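Local coordinates for HIGH affinity ribose transport protein RBSD (Bacillus subtilis, PDB 1OGD), which probably catalyses the interconversion of the beta-pyranose and beta-furanose forms of D-ribose, the first step of D-ribose degradation in the cytoplasm, at the interface of chains A and B and the interface of chains A and C. Residues are numbered along the deposited sequence; one frame, centred on the assembly and turned at random. Chains: chain A/B/C, HIGH affinity ribose transport protein RBSD.

Contact 1: the interface of chains A and B. Residues chain A 39-41, 43, 113; chain B 7-10.
A:Asp41, at the end of strand 38-41, offers its carboxylate to the first turn of helix 9-17 of B, a polar cap joining two subunits of this RbsD/FucU-family decamer. Its CG stands anti to the backbone N (chi1 -166°), which turns the carboxylate towards B; a short acid suits the place because its two oxygens can serve both chains. Ionic and hydrogen bonds converge on OD1. B:Ser9 N meets A:Asp41 OD1 from above the carboxylate plane at 2.7 Å, while the hydroxyl B:Ser9 OG donates to the anti lone pair of this oxygen. On the syn side A:Arg113 NH1 makes a salt bridge to A:Asp41 OD1 (2.8 Å), and A:Arg113 NH1 also donates to B:Leu7 O (2.9 Å). The other oxygen, A:Asp41 OD2, takes A:Ser43 OG at 2.6 Å and A:Ser43 N from the same face of the carboxylate.

Backbone groups are read by side chains of B. B:His10 NE2 accepts from A:Asp41 N at 2.9 Å, the N-H tilted 24° from the ring plane. The amide B:Asn8 ND2 donates to A:Asp41 O from above the carbonyl plane, but to A:Ser43 O on a lone pair (2.8 Å).

Apolar packing is slighter: B:Leu7 CD2 rests on A:Ser43 CB. An alanine in place of A:Asp41 would probably leave B:Ser9 N and the A:Arg113 charge without their mate.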
# COMPACT_ATOMS: atom_id res chain seq x y z
N LYS A 39 10.88 1.26 14.77
CA LYS A 39 11.33 0.56 15.96
C LYS A 39 12.02 -0.75 15.61
O LYS A 39 11.44 -1.61 14.94
CB LYS A 39 10.12 0.29 16.86
CG LYS A 39 10.42 -0.45 18.15
CD LYS A 39 9.11 -0.68 18.87
CE LYS A 39 9.28 -1.39 20.18
NZ LYS A 39 7.94 -1.55 20.80
N ILE A 40 13.26 -0.90 16.05
CA ILE A 40 14.01 -2.12 15.80
C ILE A 40 14.29 -2.72 17.18
O ILE A 40 15.09 -2.19 17.95
CB ILE A 40 15.32 -1.80 15.07
CG1 ILE A 40 15.00 -1.11 13.74
CG2 ILE A 40 16.09 -3.08 14.82
CD1 ILE A 40 16.22 -0.60 12.97
N ASP A 41 13.61 -3.82 17.47
CA ASP A 41 13.73 -4.47 18.77
C ASP A 41 14.73 -5.63 18.76
O ASP A 41 14.50 -6.66 18.13
CB ASP A 41 12.34 -4.96 19.19
CG ASP A 41 12.26 -5.35 20.65
OD1 ASP A 41 11.12 -5.59 21.11
OD2 ASP A 41 13.31 -5.43 21.33
N SER A 43 15.92 -6.90 21.72
CA SER A 43 15.79 -7.61 22.99
C SER A 43 15.47 -9.09 22.83
O SER A 43 14.76 -9.51 21.91
CB SER A 43 14.72 -6.95 23.87
OG SER A 43 13.42 -7.15 23.34
N ARG A 113 15.55 -0.83 20.51
CA ARG A 113 15.17 -1.32 21.83
C ARG A 113 16.09 -2.45 22.29
O ARG A 113 16.22 -3.46 21.61
CB ARG A 113 13.72 -1.81 21.80
CG ARG A 113 13.17 -2.23 23.15
CD ARG A 113 11.69 -2.58 23.04
NE ARG A 113 11.09 -2.88 24.34
CZ ARG A 113 10.58 -4.06 24.68
NH1 ARG A 113 10.59 -5.07 23.83
NH2 ARG A 113 10.05 -4.23 25.89
N LEU B 7 10.01 -11.20 25.72
CA LEU B 7 10.31 -9.78 25.76
C LEU B 7 10.34 -9.05 24.42
O LEU B 7 9.93 -7.90 24.33
CB LEU B 7 11.66 -9.56 26.45
CG LEU B 7 12.12 -8.10 26.60
CD1 LEU B 7 11.11 -7.34 27.44
CD2 LEU B 7 13.49 -8.07 27.26
N ASN B 8 10.84 -9.72 23.38
CA ASN B 8 10.94 -9.09 22.06
C ASN B 8 9.57 -8.85 21.43
O ASN B 8 8.78 -9.78 21.26
CB ASN B 8 11.80 -9.95 21.14
CG ASN B 8 12.08 -9.26 19.81
OD1 ASN B 8 11.26 -9.29 18.89
ND2 ASN B 8 13.23 -8.61 19.72
N SER B 9 9.30 -7.60 21.08
CA SER B 9 8.02 -7.23 20.49
C SER B 9 7.75 -7.88 19.15
O SER B 9 6.64 -8.35 18.91
CB SER B 9 7.90 -5.70 20.38
OG SER B 9 8.95 -5.16 19.59
N HIS B 10 8.75 -7.93 18.27
CA HIS B 10 8.57 -8.57 16.96
C HIS B 10 8.22 -10.04 17.14
O HIS B 10 7.32 -10.57 16.49
CB HIS B 10 9.84 -8.48 16.09
CG HIS B 10 10.40 -7.10 15.96
ND1 HIS B 10 9.64 -6.02 15.53
CD2 HIS B 10 11.63 -6.61 16.22
CE1 HIS B 10 10.39 -4.93 15.53
NE2 HIS B 10 11.61 -5.26 15.94

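Contact 2: the interface of chains A and B. Residues chain A 41-44; chain B 6, 8, 42, 49, 53-54, 57.
A:Leu44 reaches across to B:Leu42, B:Pro49 and B:Val57, a leucine-in-pocket packing between two RbsD subunits related by a two-fold. Its CG stands anti to the backbone N (chi1 -171°), which sends both methyls towards B. A:Leu44 CD1 meets B:Leu42 CD1 at 3.9 Å, the two side chains running at about a right angle. A:Leu44 CD2 lies 4.0 Å from B:Pro49 CB and also touches B:Thr54 on helix 51-61, at OG1 and CA. The branch carbon A:Leu44 CG rests against B:Val57 CG2 at 4.0 Å. A forked aliphatic chain suits this place, since each arm meets a different wall and none asks for a polar partner.

B:Asn8 buries about as much as B:Leu42. Besides bonding to the strand end and loop of A, its amide lies over the A:Asp41 carboxylate, the planes 22° apart. B:Leu42 CD2 turns towards A:Asp41 O, at 3.8 Å. The loops also meet at their backbones, where water 1 bridges A:Leu42 O and B:Leu42 O at 2.8 Å from each.

A leucine in place of A:Asp41 would lose the carboxylate, and would probably leave A:Ser43 OG and N without their acceptor and the B:Asn8 amide without its stacking partner.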
# COMPACT_ATOMS: atom_id res chain seq x y z
N ASP A 41 13.61 -3.82 17.47
CA ASP A 41 13.73 -4.47 18.77
C ASP A 41 14.73 -5.63 18.76
O ASP A 41 14.50 -6.66 18.13
CB ASP A 41 12.34 -4.96 19.19
CG ASP A 41 12.26 -5.35 20.65
OD1 ASP A 41 11.12 -5.59 21.11
OD2 ASP A 41 13.31 -5.43 21.33
N LEU A 42 15.84 -5.44 19.47
CA LEU A 42 16.89 -6.45 19.54
C LEU A 42 16.81 -7.28 20.81
O LEU A 42 17.55 -8.26 20.96
CB LEU A 42 18.28 -5.78 19.49
CG LEU A 42 18.62 -4.92 18.27
CD1 LEU A 42 19.96 -4.22 18.50
CD2 LEU A 42 18.66 -5.78 17.02
N SER A 43 15.92 -6.90 21.72
CA SER A 43 15.79 -7.61 22.99
C SER A 43 15.47 -9.09 22.83
O SER A 43 14.76 -9.51 21.91
CB SER A 43 14.72 -6.95 23.87
OG SER A 43 13.42 -7.15 23.34
N LEU A 44 16.01 -9.89 23.75
CA LEU A 44 15.77 -11.32 23.75
C LEU A 44 15.19 -11.71 25.11
O LEU A 44 14.26 -12.51 25.20
CB LEU A 44 17.09 -12.07 23.49
CG LEU A 44 17.03 -13.58 23.24
CD1 LEU A 44 16.05 -13.88 22.12
CD2 LEU A 44 18.42 -14.09 22.88
N ILE B 6 7.35 -13.59 25.98
CA ILE B 6 8.63 -13.18 25.42
C ILE B 6 8.81 -11.66 25.39
O ILE B 6 7.87 -10.91 25.09
CB ILE B 6 8.80 -13.79 24.01
CG1 ILE B 6 10.27 -13.76 23.59
CG2 ILE B 6 7.90 -13.07 23.00
CD1 ILE B 6 10.59 -14.69 22.44
N ASN B 8 10.84 -9.72 23.38
CA ASN B 8 10.94 -9.09 22.06
C ASN B 8 9.57 -8.85 21.43
O ASN B 8 8.78 -9.78 21.26
CB ASN B 8 11.80 -9.95 21.14
CG ASN B 8 12.08 -9.26 19.81
OD1 ASN B 8 11.26 -9.29 18.89
ND2 ASN B 8 13.23 -8.61 19.72
N LEU B 42 18.06 -10.43 15.01
CA LEU B 42 18.44 -10.08 16.38
C LEU B 42 19.94 -9.92 16.57
O LEU B 42 20.39 -9.58 17.66
CB LEU B 42 17.96 -11.17 17.34
CG LEU B 42 16.47 -11.50 17.40
CD1 LEU B 42 16.26 -12.66 18.39
CD2 LEU B 42 15.68 -10.27 17.83
N PRO B 49 23.34 -12.32 19.43
CA PRO B 49 23.15 -13.38 20.41
C PRO B 49 23.50 -14.73 19.81
O PRO B 49 23.53 -14.89 18.59
CB PRO B 49 21.67 -13.27 20.74
CG PRO B 49 21.08 -12.93 19.41
CD PRO B 49 22.04 -11.86 18.90
N ASP B 53 21.45 -19.30 23.12
CA ASP B 53 20.67 -18.36 23.91
C ASP B 53 19.28 -18.16 23.30
O ASP B 53 18.28 -18.15 24.02
CB ASP B 53 21.38 -17.02 24.00
CG ASP B 53 22.68 -17.10 24.77
OD1 ASP B 53 22.74 -17.86 25.77
OD2 ASP B 53 23.65 -16.41 24.38
N THR B 54 19.24 -18.02 21.98
CA THR B 54 17.99 -17.80 21.26
C THR B 54 17.05 -18.99 21.36
O THR B 54 15.89 -18.85 21.73
CB THR B 54 18.25 -17.48 19.78
OG1 THR B 54 19.14 -16.37 19.69
CG2 THR B 54 16.94 -17.13 19.06
N VAL B 57 15.45 -19.42 24.87
CA VAL B 57 14.37 -18.49 25.16
C VAL B 57 13.10 -18.94 24.44
O VAL B 57 12.02 -19.00 25.04
CB VAL B 57 14.74 -17.06 24.73
CG1 VAL B 57 13.54 -16.13 24.86
CG2 VAL B 57 15.89 -16.55 25.60
O HOH W 1 20.09 -9.30 20.40

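Contact 3: the interface of chains A and C. Residues chain A 12, 15-16, 18, 61-62, 130; chain C 1-3, 9, 12.
C:Lys2 and A:Leu130 bury much surface where the N-terminal segment of C lies against A, in a two-fold interface of this RbsD/FucU-family protein. C:Lys2 forms an antiparallel beta bridge with A:Met62. Its side chain starts with CG anti to the backbone N, then bends twice (chi3 67°, chi4 73°), curling along the end of helix 9-17 of A. C:Lys2 CD lies 3.9 Å from A:Leu15 CB, and C:Lys2 CE lies 3.8 Å from A:Ala16 CA. A long aliphatic stem suits this place: its methylenes can follow the helix surface. C:Lys2 N binds water 2 at 2.9 Å, and that water also bonds A:Leu15 O and A:Leu18 O, satisfying carbonyls near the helix end.

A:Leu130, close to the C terminus, faces C:Met1, the side chains meeting at a slant. A:Leu130 CD1 touches the methyl C:Met1 CE at 3.5 Å and also lies against the C:Lys2 carbonyl. The flexible thioether bends at chi3 to follow the leucine; its SD accepts a weak hydrogen bond from A:Leu130 N.

The next residue fixes the segment by its backbone: C:Lys3 N donates an almost straight bond to A:Glu61 O at 3.0 Å. Beyond the bent lysine, the two copies of helix 9-17 approach through A:Ala16 CB and C:Ala12 CB, 3.8 Å apart, a closeness that small alanines permit.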
# COMPACT_ATOMS: atom_id res chain seq x y z
N ALA A 12 21.91 -1.91 9.62
CA ALA A 12 22.72 -1.54 8.47
C ALA A 12 21.94 -0.60 7.55
O ALA A 12 22.48 0.38 7.03
CB ALA A 12 23.15 -2.79 7.71
N LEU A 15 21.82 2.89 9.21
CA LEU A 15 23.10 3.59 9.14
C LEU A 15 23.40 4.09 7.74
O LEU A 15 23.93 5.19 7.57
CB LEU A 15 24.25 2.69 9.61
CG LEU A 15 24.22 2.26 11.07
CD1 LEU A 15 25.52 1.53 11.40
CD2 LEU A 15 24.04 3.47 11.97
N ALA A 16 23.03 3.30 6.74
CA ALA A 16 23.26 3.64 5.34
C ALA A 16 22.65 4.96 4.90
O ALA A 16 23.20 5.66 4.03
CB ALA A 16 22.74 2.52 4.44
N LEU A 18 21.98 7.53 7.06
CA LEU A 18 22.36 8.61 7.95
C LEU A 18 23.14 9.72 7.26
O LEU A 18 24.08 9.48 6.51
CB LEU A 18 23.17 8.09 9.14
CG LEU A 18 22.42 7.31 10.21
CD1 LEU A 18 23.41 6.84 11.28
CD2 LEU A 18 21.34 8.18 10.82
N GLU A 61 30.54 1.72 14.55
CA GLU A 61 30.01 1.60 13.19
C GLU A 61 29.40 2.91 12.71
O GLU A 61 29.07 3.06 11.53
CB GLU A 61 28.93 0.52 13.12
CG GLU A 61 29.42 -0.88 13.42
CD GLU A 61 30.58 -1.30 12.55
OE1 GLU A 61 30.75 -0.72 11.45
OE2 GLU A 61 31.32 -2.21 12.96
N MET A 62 29.28 3.86 13.62
CA MET A 62 28.68 5.15 13.31
C MET A 62 29.52 6.31 13.82
O MET A 62 30.00 6.28 14.95
CB MET A 62 27.30 5.20 13.95
CG MET A 62 26.54 6.49 13.79
SD MET A 62 25.02 6.46 14.77
CE MET A 62 24.71 8.17 14.88
N LEU A 130 31.98 12.43 7.79
CA LEU A 130 33.28 11.82 7.52
C LEU A 130 34.30 12.70 6.78
O LEU A 130 35.35 12.21 6.38
CB LEU A 130 33.09 10.52 6.74
CG LEU A 130 32.28 9.43 7.45
CD1 LEU A 130 32.07 8.26 6.51
CD2 LEU A 130 33.02 9.00 8.71
N MET C 1 27.17 9.48 10.23
CA MET C 1 27.38 8.71 8.97
C MET C 1 27.89 7.31 9.27
O MET C 1 28.47 7.06 10.32
CB MET C 1 28.39 9.41 8.06
CG MET C 1 27.84 10.59 7.27
SD MET C 1 29.08 11.33 6.16
CE MET C 1 29.37 9.98 5.02
N LYS C 2 27.67 6.41 8.32
CA LYS C 2 28.11 5.02 8.43
C LYS C 2 29.63 5.04 8.23
O LYS C 2 30.13 5.65 7.29
CB LYS C 2 27.44 4.17 7.33
CG LYS C 2 27.64 2.67 7.46
CD LYS C 2 26.60 1.89 6.66
CE LYS C 2 26.75 2.07 5.15
NZ LYS C 2 27.92 1.35 4.60
N LYS C 3 30.36 4.39 9.13
CA LYS C 3 31.82 4.35 9.07
C LYS C 3 32.40 3.33 8.09
O LYS C 3 33.31 3.66 7.33
CB LYS C 3 32.41 4.04 10.45
CG LYS C 3 32.42 5.19 11.44
CD LYS C 3 33.06 4.70 12.73
CE LYS C 3 33.32 5.82 13.71
NZ LYS C 3 33.93 5.28 14.96
N SER C 9 23.91 3.92 -0.29
CA SER C 9 22.84 3.51 0.63
C SER C 9 21.95 2.39 0.11
O SER C 9 21.62 1.46 0.85
CB SER C 9 21.99 4.73 1.03
OG SER C 9 21.47 5.42 -0.10
N ALA C 12 24.03 -0.85 0.16
CA ALA C 12 24.30 -1.31 1.52
C ALA C 12 23.10 -2.11 2.01
O ALA C 12 23.26 -3.14 2.67
CB ALA C 12 24.56 -0.12 2.45
O HOH W 2 25.63 7.07 6.31

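Contact 4: the interface of chains A and B. Residues chain A 6-7, 42, 53, 57; chain B 44-45.
A:Val57 and B:Leu44 meet in the first shell. A:Val57 CG2 touches the branch carbon B:Leu44 CG at 3.8 Å, the side chains crossing at a slant. The other methyl, A:Val57 CG1, lies 3.7 Å from B:Leu44 O. CG1 is anti to the backbone N (chi1 174°), which spreads the two methyls so that one meets the leucine side chain and the other its carbonyl. A beta-branched residue suits this place because it presents a broad, stiff face. From another side A:Leu42 CD1 comes to within 4.1 Å of B:Leu44 CD1, nearly at right angles.

Alongside, A:Leu7 CD2 packs on the backbone of B:Lys45, 3.5 Å from the carbonyl carbon B:Lys45 C. The polar link across the patch is indirect: water 3 bridges B:Leu44 O (2.7 Å) and A:Leu7 N (3.0 Å).

Further out, helix 51-61 carries A:Val57 and A:Asp53, whose backbone O faces B:Leu44 CD2. The carboxylate oxygen A:Asp53 OD1 and B:Lys45 NZ stand 5.8 Å apart, too far for a salt bridge, though their opposite charges may attract weakly. The patch thus seats the loop of B on A by apolar packing and a bridging water, helping to join subunits in the decamer.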
# COMPACT_ATOMS: atom_id res chain seq x y z
N ILE A 6 28.23 -3.07 10.33
CA ILE A 6 27.44 -3.70 11.38
C ILE A 6 26.77 -4.98 10.86
O ILE A 6 26.34 -5.05 9.71
CB ILE A 6 26.41 -2.67 11.92
CG1 ILE A 6 25.86 -3.14 13.26
CG2 ILE A 6 25.30 -2.45 10.89
CD1 ILE A 6 25.24 -2.02 14.07
N LEU A 7 26.68 -5.99 11.72
CA LEU A 7 26.10 -7.28 11.35
C LEU A 7 24.58 -7.28 11.17
O LEU A 7 24.06 -7.97 10.29
CB LEU A 7 26.46 -8.34 12.40
CG LEU A 7 25.96 -9.76 12.15
CD1 LEU A 7 26.63 -10.33 10.91
CD2 LEU A 7 26.28 -10.63 13.36
N LEU A 42 15.84 -5.44 19.47
CA LEU A 42 16.89 -6.45 19.54
C LEU A 42 16.81 -7.28 20.81
O LEU A 42 17.55 -8.26 20.96
CB LEU A 42 18.28 -5.78 19.49
CG LEU A 42 18.62 -4.92 18.27
CD1 LEU A 42 19.96 -4.22 18.50
CD2 LEU A 42 18.66 -5.78 17.02
N ASP A 53 26.50 -2.91 25.72
CA ASP A 53 26.92 -3.67 24.55
C ASP A 53 26.40 -3.07 23.26
O ASP A 53 27.13 -2.97 22.27
CB ASP A 53 26.47 -5.12 24.66
CG ASP A 53 27.19 -5.87 25.76
OD1 ASP A 53 28.38 -5.56 26.00
OD2 ASP A 53 26.58 -6.76 26.38
N VAL A 57 28.74 -1.21 20.09
CA VAL A 57 28.72 -1.59 18.68
C VAL A 57 28.39 -0.39 17.80
O VAL A 57 29.05 -0.16 16.78
CB VAL A 57 27.69 -2.71 18.41
CG1 VAL A 57 27.61 -2.99 16.92
CG2 VAL A 57 28.10 -3.98 19.15
N LEU B 44 23.78 -8.62 16.71
CA LEU B 44 24.39 -7.37 17.11
C LEU B 44 25.83 -7.39 16.61
O LEU B 44 26.34 -6.40 16.08
CB LEU B 44 24.36 -7.23 18.64
CG LEU B 44 24.82 -5.90 19.25
CD1 LEU B 44 24.06 -4.74 18.63
CD2 LEU B 44 24.60 -5.94 20.75
N LYS B 45 26.47 -8.54 16.78
CA LYS B 45 27.84 -8.76 16.33
C LYS B 45 28.07 -10.27 16.35
O LYS B 45 27.28 -11.00 16.92
CB LYS B 45 28.83 -8.05 17.26
CG LYS B 45 28.84 -8.54 18.69
CD LYS B 45 29.94 -7.82 19.46
CE LYS B 45 30.19 -8.46 20.81
NZ LYS B 45 31.32 -7.79 21.52
O HOH W 3 28.24 -5.69 14.23

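Contacts 1, 2 and 4 belong to one A-B interface. Contacts 1 and 2, with C-alpha centres about 8 Å apart, share A:Asp41, A:Ser43 and B:Asn8; contact 4, its centre about 12 Å from that of contact 2, shares A:Leu42 and repeats much of its leucine packing with the chains exchanged. Contact 3 joins A to C, its centre about 14 Å from that of contact 4 and about 10 Å from the probable active-site residue A:His20. Helices 9-17 and 51-61 serve both interfaces. Both being two-fold, B and C probably belong to the pentamer opposite A, so each subunit would tie the two rings of the decamer twice.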